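Local coordinates for protein thin, isoform D (Drosophila melanogaster, PDB 6XG7) that probably acts as a ubiquitin-protein transferase, this piece being its NHL-repeat beta-propeller, a domain thought to bind other proteins, at residues Q105-D110 against W143-D148; K138-W143 against K158-V163; G184-P189 against Q211-N216; H188-A193 against S203-H208. All coordinates share one frame; numbering follows the deposited sequence. Where two conformers were deposited one is given.

Interaction 1: Q105-D110 against W143-D148; sequences QYIIAD and WGVTTD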
# COMPACT_ATOMS: atom_id res chain seq x y z
N GLN A 105 -8.84 10.12 8.87
CA GLN A 105 -8.26 9.24 9.88
C GLN A 105 -7.15 8.40 9.26
O GLN A 105 -7.20 8.04 8.09
CB GLN A 105 -9.33 8.32 10.46
CG GLN A 105 -10.43 9.09 11.19
CD GLN A 105 -11.56 8.23 11.67
OE1 GLN A 105 -11.88 7.19 11.09
NE2 GLN A 105 -12.21 8.68 12.74
N TYR A 106 -6.13 8.12 10.07
CA TYR A 106 -5.04 7.23 9.68
C TYR A 106 -5.36 5.81 10.11
O TYR A 106 -5.73 5.57 11.26
CB TYR A 106 -3.73 7.68 10.33
CG TYR A 106 -3.28 9.05 9.89
CD1 TYR A 106 -2.51 9.20 8.76
CD2 TYR A 106 -3.65 10.19 10.59
CE1 TYR A 106 -2.11 10.46 8.34
CE2 TYR A 106 -3.26 11.45 10.16
CZ TYR A 106 -2.48 11.58 9.04
OH TYR A 106 -2.08 12.81 8.57
N ILE A 107 -5.22 4.88 9.18
CA ILE A 107 -5.44 3.46 9.42
C ILE A 107 -4.09 2.78 9.24
O ILE A 107 -3.51 2.83 8.15
CB ILE A 107 -6.46 2.86 8.44
CG1 ILE A 107 -7.66 3.80 8.19
CG2 ILE A 107 -6.85 1.46 8.87
CD1 ILE A 107 -8.45 4.13 9.40
N ILE A 108 -3.61 2.10 10.28
CA ILE A 108 -2.26 1.52 10.29
C ILE A 108 -2.35 0.02 10.51
O ILE A 108 -3.01 -0.45 11.45
CB ILE A 108 -1.39 2.14 11.40
CG1 ILE A 108 -0.88 3.53 11.01
CG2 ILE A 108 -0.15 1.27 11.67
CD1 ILE A 108 -1.86 4.56 11.08
N ALA A 109 -1.66 -0.73 9.65
CA ALA A 109 -1.48 -2.17 9.86
C ALA A 109 -0.23 -2.36 10.71
O ALA A 109 0.90 -2.17 10.25
CB ALA A 109 -1.38 -2.90 8.52
N ASP A 110 -0.45 -2.73 11.97
CA ASP A 110 0.61 -2.79 12.98
C ASP A 110 1.15 -4.21 12.99
O ASP A 110 0.82 -5.03 13.84
CB ASP A 110 0.02 -2.36 14.32
CG ASP A 110 1.05 -2.14 15.37
OD1 ASP A 110 2.27 -2.23 15.07
OD2 ASP A 110 0.64 -1.87 16.53
N TRP A 143 -0.68 -6.53 6.66
CA TRP A 143 0.30 -5.83 5.85
C TRP A 143 -0.35 -4.62 5.19
O TRP A 143 -0.44 -3.55 5.80
CB TRP A 143 0.98 -6.78 4.87
CG TRP A 143 2.33 -6.27 4.41
CD1 TRP A 143 2.56 -5.24 3.54
CD2 TRP A 143 3.62 -6.73 4.83
NE1 TRP A 143 3.91 -5.03 3.39
CE2 TRP A 143 4.58 -5.93 4.16
CE3 TRP A 143 4.05 -7.72 5.69
CZ2 TRP A 143 5.95 -6.10 4.33
CZ3 TRP A 143 5.43 -7.90 5.85
CH2 TRP A 143 6.35 -7.11 5.17
N GLY A 144 -0.85 -4.75 3.97
CA GLY A 144 -1.53 -3.64 3.34
C GLY A 144 -2.89 -3.38 3.96
O GLY A 144 -3.58 -4.29 4.44
N VAL A 145 -3.30 -2.11 3.92
CA VAL A 145 -4.61 -1.69 4.40
C VAL A 145 -5.11 -0.56 3.50
O VAL A 145 -4.33 0.27 3.02
CB VAL A 145 -4.55 -1.29 5.90
CG1 VAL A 145 -3.64 -0.10 6.13
CG2 VAL A 145 -5.95 -1.06 6.44
N THR A 146 -6.41 -0.57 3.23
CA THR A 146 -7.02 0.51 2.47
C THR A 146 -8.47 0.67 2.92
O THR A 146 -8.98 -0.12 3.72
CB THR A 146 -6.91 0.26 0.96
OG1 THR A 146 -7.20 1.47 0.25
CG2 THR A 146 -7.85 -0.86 0.52
N THR A 147 -9.12 1.71 2.41
CA THR A 147 -10.50 2.00 2.76
C THR A 147 -11.30 2.35 1.50
O THR A 147 -10.74 2.74 0.47
CB THR A 147 -10.63 3.15 3.78
OG1 THR A 147 -10.33 4.41 3.16
CG2 THR A 147 -9.74 2.91 4.98
N ASP A 148 -12.61 2.22 1.60
CA ASP A 148 -13.50 2.60 0.52
C ASP A 148 -14.27 3.89 0.85
O ASP A 148 -14.08 4.50 1.90
CB ASP A 148 -14.42 1.44 0.11
CG ASP A 148 -15.46 1.09 1.16
OD1 ASP A 148 -15.70 1.88 2.09
OD2 ASP A 148 -16.06 -0.00 1.04

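Interaction 2: K138-W143 against K158-V163; sequences KFNYPW and KENHRV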
# COMPACT_ATOMS: atom_id res chain seq x y z
N LYS A 138 -8.91 -11.81 13.62
CA LYS A 138 -7.54 -11.99 14.05
C LYS A 138 -6.64 -12.10 12.83
O LYS A 138 -7.10 -12.48 11.74
CB LYS A 138 -7.43 -13.23 14.93
CG LYS A 138 -8.15 -13.07 16.27
CD LYS A 138 -7.79 -14.16 17.24
CE LYS A 138 -8.56 -13.98 18.53
NZ LYS A 138 -8.19 -15.03 19.50
N PHE A 139 -5.37 -11.76 13.00
CA PHE A 139 -4.43 -11.64 11.90
C PHE A 139 -3.16 -12.45 12.15
O PHE A 139 -2.74 -12.68 13.29
CB PHE A 139 -3.98 -10.19 11.70
CG PHE A 139 -5.10 -9.21 11.52
CD1 PHE A 139 -5.76 -9.13 10.32
CD2 PHE A 139 -5.48 -8.36 12.53
CE1 PHE A 139 -6.79 -8.21 10.12
CE2 PHE A 139 -6.50 -7.45 12.35
CZ PHE A 139 -7.16 -7.39 11.13
N ASN A 140 -2.52 -12.81 11.05
CA ASN A 140 -1.12 -13.24 11.08
C ASN A 140 -0.38 -12.34 10.11
O ASN A 140 -0.30 -12.63 8.91
CB ASN A 140 -0.95 -14.72 10.74
CG ASN A 140 -1.17 -15.62 11.94
OD1 ASN A 140 -0.53 -15.46 12.97
ND2 ASN A 140 -2.06 -16.59 11.78
N TYR A 141 0.15 -11.25 10.64
CA TYR A 141 0.96 -10.26 9.94
C TYR A 141 0.09 -9.44 8.99
O TYR A 141 0.19 -9.57 7.76
CB TYR A 141 2.15 -10.87 9.19
CG TYR A 141 2.97 -11.75 10.09
CD1 TYR A 141 3.92 -11.22 10.98
CD2 TYR A 141 2.80 -13.12 10.08
CE1 TYR A 141 4.66 -12.04 11.83
CE2 TYR A 141 3.52 -13.94 10.92
CZ TYR A 141 4.45 -13.40 11.78
OH TYR A 141 5.14 -14.26 12.59
N PRO A 142 -0.77 -8.58 9.52
CA PRO A 142 -1.49 -7.65 8.64
C PRO A 142 -0.49 -6.74 7.96
O PRO A 142 0.45 -6.24 8.59
CB PRO A 142 -2.40 -6.89 9.60
CG PRO A 142 -1.65 -6.87 10.88
CD PRO A 142 -0.92 -8.20 10.94
N TRP A 143 -0.68 -6.53 6.66
CA TRP A 143 0.30 -5.83 5.85
C TRP A 143 -0.35 -4.62 5.19
O TRP A 143 -0.44 -3.55 5.80
CB TRP A 143 0.98 -6.78 4.87
CG TRP A 143 2.33 -6.27 4.41
CD1 TRP A 143 2.56 -5.24 3.54
CD2 TRP A 143 3.62 -6.73 4.83
NE1 TRP A 143 3.91 -5.03 3.39
CE2 TRP A 143 4.58 -5.93 4.16
CE3 TRP A 143 4.05 -7.72 5.69
CZ2 TRP A 143 5.95 -6.10 4.33
CZ3 TRP A 143 5.43 -7.90 5.85
CH2 TRP A 143 6.35 -7.11 5.17
N LYS A 158 -1.53 -11.32 5.71
CA LYS A 158 -0.58 -11.94 4.78
C LYS A 158 -0.45 -13.43 5.02
O LYS A 158 -0.58 -14.23 4.08
CB LYS A 158 0.78 -11.24 4.90
CG LYS A 158 1.81 -11.82 3.95
CD LYS A 158 3.10 -11.04 3.99
CE LYS A 158 3.96 -11.37 5.20
NZ LYS A 158 4.71 -12.67 5.07
N GLU A 159 -0.13 -13.84 6.25
CA GLU A 159 0.13 -15.26 6.49
C GLU A 159 -1.14 -16.07 6.66
O GLU A 159 -1.06 -17.30 6.76
CB GLU A 159 1.11 -15.45 7.65
CG GLU A 159 2.54 -15.13 7.26
CD GLU A 159 2.99 -15.89 6.04
OE1 GLU A 159 2.88 -17.14 6.05
OE2 GLU A 159 3.39 -15.22 5.06
N ASN A 160 -2.31 -15.44 6.66
CA ASN A 160 -3.57 -16.17 6.55
C ASN A 160 -4.09 -16.20 5.12
O ASN A 160 -5.19 -16.72 4.88
CB ASN A 160 -4.62 -15.60 7.50
CG ASN A 160 -4.30 -15.87 8.96
OD1 ASN A 160 -3.65 -16.85 9.31
ND2 ASN A 160 -4.76 -14.98 9.82
N HIS A 161 -3.33 -15.67 4.16
CA HIS A 161 -3.63 -15.74 2.73
C HIS A 161 -5.05 -15.26 2.42
O HIS A 161 -5.79 -15.85 1.64
CB HIS A 161 -3.33 -17.13 2.18
CG HIS A 161 -1.95 -17.61 2.53
ND1 HIS A 161 -0.81 -17.00 2.05
CD2 HIS A 161 -1.53 -18.60 3.36
CE1 HIS A 161 0.25 -17.61 2.54
NE2 HIS A 161 -0.15 -18.58 3.34
N ARG A 162 -5.40 -14.13 3.02
CA ARG A 162 -6.76 -13.64 2.88
C ARG A 162 -6.82 -12.13 3.03
O ARG A 162 -5.90 -11.48 3.55
CB ARG A 162 -7.68 -14.29 3.92
CG ARG A 162 -7.38 -13.87 5.35
CD ARG A 162 -8.12 -14.74 6.34
NE ARG A 162 -7.89 -14.34 7.71
CZ ARG A 162 -8.44 -14.98 8.74
NH1 ARG A 162 -9.26 -16.00 8.51
NH2 ARG A 162 -8.22 -14.60 9.98
N VAL A 163 -7.95 -11.58 2.59
CA VAL A 163 -8.35 -10.22 2.86
C VAL A 163 -9.48 -10.28 3.87
O VAL A 163 -10.41 -11.08 3.73
CB VAL A 163 -8.83 -9.54 1.56
CG1 VAL A 163 -9.41 -8.18 1.84
CG2 VAL A 163 -7.70 -9.44 0.57

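Interaction 3: G184-P189 against Q211-N216; sequences GQLEHP and QIFDVN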
# COMPACT_ATOMS: atom_id res chain seq x y z
N GLY A 184 -9.05 -16.97 -7.10
CA GLY A 184 -9.45 -16.56 -5.77
C GLY A 184 -8.52 -16.97 -4.65
O GLY A 184 -8.82 -16.68 -3.48
N GLN A 185 -7.42 -17.65 -4.95
CA GLN A 185 -6.44 -18.02 -3.94
C GLN A 185 -5.27 -17.04 -3.95
O GLN A 185 -5.03 -16.34 -4.94
CB GLN A 185 -5.98 -19.46 -4.15
CG GLN A 185 -7.11 -20.47 -3.90
CD GLN A 185 -6.74 -21.88 -4.26
OE1 GLN A 185 -5.96 -22.12 -5.17
NE2 GLN A 185 -7.33 -22.85 -3.54
N LEU A 186 -4.58 -16.97 -2.82
CA LEU A 186 -3.53 -15.99 -2.61
C LEU A 186 -2.35 -16.64 -1.92
O LEU A 186 -2.51 -17.56 -1.11
CB LEU A 186 -4.04 -14.85 -1.72
CG LEU A 186 -5.25 -14.06 -2.22
CD1 LEU A 186 -5.85 -13.20 -1.09
CD2 LEU A 186 -4.82 -13.19 -3.41
N GLU A 187 -1.14 -16.17 -2.25
CA GLU A 187 0.09 -16.63 -1.62
C GLU A 187 0.87 -15.40 -1.17
O GLU A 187 1.45 -14.70 -2.01
CB GLU A 187 0.93 -17.49 -2.56
CG GLU A 187 0.39 -18.88 -2.76
CD GLU A 187 0.55 -19.74 -1.53
OE1 GLU A 187 1.37 -19.40 -0.63
OE2 GLU A 187 -0.14 -20.77 -1.46
N HIS A 188 0.88 -15.15 0.13
CA HIS A 188 1.63 -14.03 0.70
C HIS A 188 1.17 -12.70 0.09
O HIS A 188 2.02 -11.94 -0.39
CB HIS A 188 3.13 -14.16 0.44
CG HIS A 188 3.79 -15.30 1.14
ND1 HIS A 188 4.97 -15.16 1.84
CD2 HIS A 188 3.46 -16.61 1.23
CE1 HIS A 188 5.33 -16.33 2.34
NE2 HIS A 188 4.43 -17.23 1.98
N PRO A 189 -0.12 -12.38 0.10
CA PRO A 189 -0.55 -11.08 -0.42
C PRO A 189 -0.02 -9.99 0.49
O PRO A 189 -0.01 -10.12 1.72
CB PRO A 189 -2.08 -11.18 -0.34
CG PRO A 189 -2.31 -12.08 0.87
CD PRO A 189 -1.22 -13.12 0.76
N GLN A 211 -4.68 -9.83 -8.28
CA GLN A 211 -6.00 -10.43 -8.33
C GLN A 211 -7.03 -9.38 -7.96
O GLN A 211 -6.85 -8.64 -6.99
CB GLN A 211 -6.11 -11.66 -7.42
CG GLN A 211 -5.46 -12.89 -8.01
CD GLN A 211 -6.13 -14.16 -7.58
OE1 GLN A 211 -6.04 -14.55 -6.43
NE2 GLN A 211 -6.83 -14.81 -8.50
N ILE A 212 -8.11 -9.33 -8.73
CA ILE A 212 -9.14 -8.31 -8.57
C ILE A 212 -10.43 -9.01 -8.22
O ILE A 212 -10.87 -9.92 -8.94
CB ILE A 212 -9.27 -7.46 -9.84
CG1 ILE A 212 -7.91 -6.84 -10.18
CG2 ILE A 212 -10.33 -6.38 -9.66
CD1 ILE A 212 -7.94 -5.91 -11.36
N PHE A 213 -11.03 -8.61 -7.10
CA PHE A 213 -12.23 -9.20 -6.54
C PHE A 213 -13.33 -8.14 -6.47
O PHE A 213 -13.06 -6.94 -6.43
CB PHE A 213 -11.99 -9.63 -5.09
CG PHE A 213 -10.92 -10.67 -4.90
CD1 PHE A 213 -9.59 -10.30 -4.78
CD2 PHE A 213 -11.25 -12.01 -4.77
CE1 PHE A 213 -8.61 -11.26 -4.56
CE2 PHE A 213 -10.28 -12.96 -4.56
CZ PHE A 213 -8.96 -12.58 -4.45
N ASP A 214 -14.58 -8.57 -6.43
CA ASP A 214 -15.59 -7.62 -6.00
C ASP A 214 -15.59 -7.53 -4.47
O ASP A 214 -14.91 -8.31 -3.78
CB ASP A 214 -16.97 -7.93 -6.60
CG ASP A 214 -17.47 -9.34 -6.30
OD1 ASP A 214 -17.33 -9.80 -5.15
OD2 ASP A 214 -18.05 -9.96 -7.22
N VAL A 215 -16.31 -6.54 -3.93
CA VAL A 215 -16.28 -6.32 -2.49
C VAL A 215 -16.92 -7.49 -1.75
O VAL A 215 -16.64 -7.69 -0.56
CB VAL A 215 -16.93 -4.97 -2.09
CG1 VAL A 215 -16.02 -3.81 -2.48
CG2 VAL A 215 -18.33 -4.82 -2.69
N ASN A 216 -17.78 -8.25 -2.42
CA ASN A 216 -18.34 -9.47 -1.85
C ASN A 216 -17.34 -10.62 -1.82
O ASN A 216 -17.62 -11.63 -1.17
CB ASN A 216 -19.58 -9.89 -2.64

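Interaction 4: H188-A193 against S203-H208; sequences HPHYIA and SDSNNH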
# COMPACT_ATOMS: atom_id res chain seq x y z
N HIS A 188 0.88 -15.15 0.13
CA HIS A 188 1.63 -14.03 0.70
C HIS A 188 1.17 -12.70 0.09
O HIS A 188 2.02 -11.94 -0.39
CB HIS A 188 3.13 -14.16 0.44
CG HIS A 188 3.79 -15.30 1.14
ND1 HIS A 188 4.97 -15.16 1.84
CD2 HIS A 188 3.46 -16.61 1.23
CE1 HIS A 188 5.33 -16.33 2.34
NE2 HIS A 188 4.43 -17.23 1.98
N PRO A 189 -0.12 -12.38 0.10
CA PRO A 189 -0.55 -11.08 -0.42
C PRO A 189 -0.02 -9.99 0.49
O PRO A 189 -0.01 -10.12 1.72
CB PRO A 189 -2.08 -11.18 -0.34
CG PRO A 189 -2.31 -12.08 0.87
CD PRO A 189 -1.22 -13.12 0.76
N HIS A 190 0.43 -8.89 -0.12
CA HIS A 190 1.03 -7.79 0.62
C HIS A 190 0.18 -6.52 0.62
O HIS A 190 -0.11 -6.00 1.68
CB HIS A 190 2.44 -7.47 0.12
CG HIS A 190 3.49 -8.43 0.59
ND1 HIS A 190 3.63 -9.69 0.06
CD2 HIS A 190 4.43 -8.33 1.56
CE1 HIS A 190 4.62 -10.32 0.66
NE2 HIS A 190 5.13 -9.51 1.57
N TYR A 191 -0.16 -5.97 -0.54
CA TYR A 191 -0.81 -4.67 -0.60
C TYR A 191 -2.15 -4.75 -1.32
O TYR A 191 -2.48 -5.75 -1.97
CB TYR A 191 0.13 -3.64 -1.23
CG TYR A 191 1.33 -3.29 -0.38
CD1 TYR A 191 1.25 -2.30 0.59
CD2 TYR A 191 2.55 -3.94 -0.55
CE1 TYR A 191 2.35 -1.96 1.36
CE2 TYR A 191 3.66 -3.60 0.23
CZ TYR A 191 3.55 -2.61 1.18
OH TYR A 191 4.63 -2.25 1.97
N ILE A 192 -2.92 -3.68 -1.17
CA ILE A 192 -4.33 -3.69 -1.53
C ILE A 192 -4.80 -2.28 -1.87
O ILE A 192 -4.33 -1.29 -1.31
CB ILE A 192 -5.16 -4.33 -0.39
CG1 ILE A 192 -6.63 -4.54 -0.76
CG2 ILE A 192 -5.02 -3.51 0.91
CD1 ILE A 192 -7.30 -5.49 0.24
N ALA A 193 -5.77 -2.21 -2.78
CA ALA A 193 -6.41 -0.96 -3.15
C ALA A 193 -7.86 -1.28 -3.50
O ALA A 193 -8.18 -2.39 -3.91
CB ALA A 193 -5.72 -0.30 -4.35
N SER A 203 -2.26 -7.35 -4.46
CA SER A 203 -0.99 -7.85 -4.98
C SER A 203 -0.72 -9.21 -4.36
O SER A 203 -0.47 -9.34 -3.16
CB SER A 203 0.19 -6.90 -4.76
OG SER A 203 0.42 -6.65 -3.39
N ASP A 204 -0.80 -10.24 -5.20
CA ASP A 204 -0.70 -11.63 -4.79
C ASP A 204 0.75 -12.05 -5.02
O ASP A 204 1.10 -12.69 -6.00
CB ASP A 204 -1.68 -12.44 -5.62
CG ASP A 204 -1.77 -13.89 -5.19
OD1 ASP A 204 -1.17 -14.23 -4.14
OD2 ASP A 204 -2.42 -14.69 -5.91
N SER A 205 1.61 -11.64 -4.07
CA SER A 205 3.04 -11.51 -4.36
C SER A 205 3.67 -12.81 -4.83
O SER A 205 4.38 -12.82 -5.84
CB SER A 205 3.76 -10.95 -3.14
OG SER A 205 3.14 -9.74 -2.75
N ASN A 206 3.46 -13.91 -4.11
CA ASN A 206 4.17 -15.13 -4.45
C ASN A 206 3.55 -15.86 -5.63
O ASN A 206 4.11 -16.86 -6.09
CB ASN A 206 4.31 -16.06 -3.24
CG ASN A 206 5.48 -15.70 -2.35
OD1 ASN A 206 6.07 -14.63 -2.48
ND2 ASN A 206 5.83 -16.60 -1.46
N ASN A 207 2.41 -15.39 -6.14
CA ASN A 207 1.88 -15.84 -7.41
C ASN A 207 2.17 -14.86 -8.55
O ASN A 207 1.67 -15.06 -9.67
CB ASN A 207 0.38 -16.07 -7.28
CG ASN A 207 0.05 -17.26 -6.41
OD1 ASN A 207 0.78 -18.26 -6.38
ND2 ASN A 207 -1.05 -17.15 -5.68
N HIS A 208 2.95 -13.82 -8.30
CA HIS A 208 3.43 -12.92 -9.36
C HIS A 208 2.27 -12.34 -10.17
O HIS A 208 2.35 -12.22 -11.40
CB HIS A 208 4.45 -13.63 -10.25
CG HIS A 208 5.53 -14.29 -9.48
ND1 HIS A 208 6.43 -13.57 -8.72
CD2 HIS A 208 5.85 -15.59 -9.33
CE1 HIS A 208 7.26 -14.42 -8.13
NE2 HIS A 208 6.94 -15.64 -8.49

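Interaction 1: Q105-D110 against W143-D148
A109 and I107 of strand 106-110 pack on W143, V145 and T147 of strand 143-147. The strands belong to neighbouring blades of the beta-propeller. They face each other nearly antiparallel, with axes 6.7 Å apart at the closest point. The tight part lies where A109 meets W143 and V145 meets I107. A109 CB sits 3.0 Å from W143 O, so a methyl group rests on a backbone carbonyl. Both methyls of V145 touch the other strand. V145 CG2 is anti to the backbone N and meets I107 CG2 at 3.6 Å. V145 CG1 lies between the backbone N and the carbonyl carbon, chi1 63°, and reaches I107 O, also at 3.6 Å. The I107 and V145 side chains cross at about a right angle. I116 and V118 of the next strand pack on I107, and I153 touches both I107 and V145. The looser part is at T147, which is partly exposed. Only its methyl meets the other strand, T147 CG2 lying 3.9 Å from I107 CG1. A tetraethylene glycol, probably from the crystallisation liquor, lies near this side chain. The chemistry implies that the two blades are joined here by apolar packing rather than by sheet pairing.

Interaction 2: K138-W143 against K158-V163
N140 O accepts E159 N at 2.9 Å and Y141 O accepts K158 N at 3.2 Å, so two successive carbonyls hold the start of the 3-10 turn 158-160. Both segments lie in one predicted NHL repeat of the beta-propeller. The turn leads into strand 162-166 through a G1 beta bulge, in which H161 and R162 face D157. Side chains extend the join on both flanks. N140 ND2 gives an almost straight bond of 2.9 Å to N160 OD1, with an N-H...O angle of 176°. The two amide planes stand 72° apart. N140 OD1 is taken by Q132, so both ends of this amide are engaged. Beyond it, R162 NH2 reaches K138 O at 3.0 Å, and the oxygen lies close to the guanidinium plane. R162 NE forms a salt bridge with D157, which also accepts a bond from N160 ND2. One aspartate thus helps position both side chains. On the other flank, E159 CG packs at 3.5 Å against CD2 of the Y141 ring. K158 runs side by side with W143, and K158 CE lies 3.7 Å from W143 CE3. The K158 chain bends at chi3 and again at chi4, 78°, which sets NZ toward its sequence neighbour. K158 NZ makes a salt bridge of 2.9 Å with E159 OE2, meeting that oxygen on the anti side of the carboxylate.

Interaction 3: G184-P189 against Q211-N216
G184 and L186 meet the ring of F213, while the side chain of Q211 fits against the backbone of G184 and Q185. G184 CA lies 3.9 Å from F213 CE2, approaching the ring obliquely. F213 CG is anti to the carbonyl carbon, chi1 -61°, at the root of this ring. L186 CD2 comes to the edge of the same ring, near its plane, 4.3 Å from F213 CZ. The same methyl also touches the amide end of Q211. The Q211 chain is bent at chi2, and Q211 CD lies 3.6 Å from Q185 O. The Q211 amide is probably turned over in the model. Further out, the F213 ring also meets the ring of F176, with planes at about 45°. F176 belongs to strand 172-179, the outer strand of the preceding blade. L186 is anchored by backbone bonding to S178 of that strand, and Q185 OE1 bonds G182 N. Q211 packs on D204 and T222 from the neighbouring strands of its own blade. The contact therefore lies where the chain passes from one blade into the next. Its chemistry is mixed. L186 and G184 give the F213 ring apolar contacts, while the buried Q211 end lies against the backbone of G184 and Q185. This implies that the polar amide, once turned over, may find partners among those backbone atoms.

Interaction 4: H188-A193 against S203-H208
The N206 amide lies over one face of the H188 ring, and the residues after H188 pair with S203 and S205. In one of the two H188 conformers, the ring lies nearly parallel to the amide, with planes 17° apart. N206 ND2 sits 3.5 Å above the centre of the H188 ring. P189 follows, and P189 CA makes a CH...O contact of 3.2 Å with S203 O. S203 O also accepts H190 N at 3.2 Å. The H190 ring, with CG anti to the carbonyl carbon, chi1 -77°, gives ND1 to S205 OG at 2.9 Å. That oxygen is 33° out of the ring plane. ND1 also bonds weakly to H188 O. S205 OG has a second partner in P236 O, so it links H190 to the loop beyond. Y191 N reaches S203 OG at 3.0 Å in one of the two deposited conformers of S203. This bond, and that of S203 OG to R237 O, are therefore tentative. Y191 O accepts S203 N at 3.0 Å. Y191 OH bonds E284. Backbone pairing of this kind joins the two innermost strands of a propeller blade as an antiparallel beta hairpin, here with the 3-10 turn 205-207 following strand 199-204.

In the fold
Interactions 1 and 4 are buried contacts near the middle of the propeller. Interaction 2 is only partly buried and lies farther out, about 14 Å from the chain centre to its own centre. Interaction 3 is about as far out yet buried. Interactions 1 and 2 share W143 and strand 142-147. The first joins this strand to the preceding blade by apolar packing, whereas the second ties the loop leading into it to a turn by hydrogen bonds. Interactions 3 and 4 share H188 and P189. Interaction 4 pairs backbones and serine hydroxyls, while interaction 3 packs side chains on each other and on backbone. G144 N probably bonds H190 O, linking interactions 1 and 4. H161 ND1 probably bonds H188 N, linking interaction 2 to 3 and 4.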